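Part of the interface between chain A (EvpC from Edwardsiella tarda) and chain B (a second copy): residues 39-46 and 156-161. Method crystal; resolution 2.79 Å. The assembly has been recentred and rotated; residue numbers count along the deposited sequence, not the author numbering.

Chain A, residues 39-46: TMESGTQG
Chain B (156-161) SLITNK

Loop-to-loop contacts between protein copies often rest on van der Waals packing, and in this small patch of EvpC, burying 251 Å² over both sides, the contacts modelled are mainly of that kind. Among the modelled atoms no hydrogen bond crosses it, but several side chains of chain A are incomplete, so directed bonds are not excluded. L157(B) contributes most. From a loop backbone at phi/psi -84/-2 its CA-to-CB bond points toward chain A, and the m,t rotamer (chi1 -64°, chi2 169°) orients its two methyls: CD2 lies 3.8 Å from CB of S42(A), and CD1 lies 4.0 Å from O of the selenomethionine M40(A). S42(A), modelled without OG, takes a left-handed conformation (59/48); CA of S42(A) lies 4.9 Å from CA of L157(B).

I158(B) (-89/-28) forms the second point of contact. Its CA-to-CB bond points sideways, with chi1 off-well at -25° and chi2 t (-173°), and its CG2 meets CG of Q45(A) at 3.7 Å, while CA of I158(B) and CA of Q45(A) stand 5.7 Å apart. Q45(A) also starts sideways, but with chi1 t (-157°) the side chain comes nearer, CG being its closest atom, and chi2 m (-76°) sets the course beyond it.

The chain B turn is held internally. N of N160(B) donates to O of S156(B) at 2.8 Å, and N of I158(B) to OG of S156(B) at 3.0 Å, bonds that help fix the loop presenting both hydrophobic side chains.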

# COMPACT_ATOMS: atom_id res chain seq x y z
N THR A 39 21.30 1.66 19.11
CA THR A 39 21.23 2.71 18.11
C THR A 39 22.45 2.66 17.20
O THR A 39 23.46 2.04 17.53
CB THR A 39 21.20 4.09 18.78
OG1 THR A 39 20.51 4.01 20.03
CG2 THR A 39 20.52 5.12 17.88
N MSE A 40 22.37 3.32 16.05
CA MSE A 40 23.54 3.46 15.19
C MSE A 40 24.39 4.64 15.67
O MSE A 40 25.34 5.03 15.01
CB MSE A 40 23.14 3.63 13.72
N GLU A 41 24.00 5.18 16.82
CA GLU A 41 24.79 6.15 17.58
C GLU A 41 25.65 7.14 16.81
O GLU A 41 25.26 8.30 16.63
N SER A 42 26.82 6.68 16.38
CA SER A 42 27.77 7.51 15.65
C SER A 42 28.18 8.72 16.48
O SER A 42 28.17 9.85 15.99
CB SER A 42 27.19 7.95 14.32
N GLY A 43 28.54 8.46 17.73
CA GLY A 43 29.00 9.49 18.65
C GLY A 43 29.47 8.87 19.98
O GLY A 43 30.26 9.47 20.70
N THR A 44 28.98 7.67 20.28
CA THR A 44 29.34 6.98 21.52
C THR A 44 30.37 5.87 21.27
O THR A 44 30.32 5.19 20.25
CB THR A 44 28.10 6.42 22.20
N GLN A 45 31.28 5.68 22.22
CA GLN A 45 32.40 4.77 22.03
C GLN A 45 32.01 3.30 22.17
O GLN A 45 32.33 2.48 21.31
CB GLN A 45 33.55 5.11 23.00
CG GLN A 45 34.92 4.63 22.55
CD GLN A 45 35.10 3.14 22.76
OE1 GLN A 45 34.33 2.51 23.48
NE2 GLN A 45 36.11 2.56 22.13
N GLY A 46 31.33 2.96 23.26
CA GLY A 46 30.81 1.62 23.44
C GLY A 46 29.63 1.40 22.52
O GLY A 46 29.25 2.31 21.78
N SER B 156 34.71 4.13 10.16
CA SER B 156 34.50 3.88 11.58
C SER B 156 33.65 4.94 12.24
O SER B 156 33.93 6.13 12.11
CB SER B 156 35.82 3.82 12.33
OG SER B 156 35.62 3.90 13.73
N LEU B 157 32.64 4.51 12.99
CA LEU B 157 31.76 5.41 13.72
C LEU B 157 32.34 5.80 15.07
O LEU B 157 31.74 6.59 15.80
CB LEU B 157 30.39 4.76 13.91
CG LEU B 157 29.63 4.50 12.61
CD1 LEU B 157 28.41 3.63 12.86
CD2 LEU B 157 29.24 5.82 11.95
N ILE B 158 33.50 5.25 15.42
CA ILE B 158 34.16 5.66 16.65
C ILE B 158 35.09 6.86 16.38
O ILE B 158 35.33 7.67 17.27
CB ILE B 158 34.97 4.52 17.29
CG1 ILE B 158 34.43 3.15 16.90
CG2 ILE B 158 34.97 4.66 18.81
CD1 ILE B 158 35.09 2.01 17.64
N THR B 159 35.59 6.95 15.16
CA THR B 159 36.53 8.00 14.80
C THR B 159 35.91 9.01 13.83
O THR B 159 36.30 10.18 13.78
CB THR B 159 37.78 7.40 14.14
OG1 THR B 159 38.24 6.29 14.92
CG2 THR B 159 38.89 8.42 14.06
N ASN B 160 34.92 8.55 13.07
CA ASN B 160 34.40 9.32 11.95
C ASN B 160 35.55 9.63 11.02
O ASN B 160 35.73 10.77 10.59
CB ASN B 160 33.74 10.61 12.43
CG ASN B 160 32.77 10.38 13.58
OD1 ASN B 160 31.90 9.51 13.50
ND2 ASN B 160 32.92 11.15 14.65
N LYS B 161 36.34 8.61 10.73
CA LYS B 161 37.39 8.69 9.72
C LYS B 161 37.21 7.50 8.78
O LYS B 161 36.37 6.62 9.02
CB LYS B 161 38.79 8.66 10.35
CG LYS B 161 39.11 9.82 11.31
CD LYS B 161 39.42 11.13 10.60
CE LYS B 161 39.28 12.34 11.54
NZ LYS B 161 40.42 12.55 12.48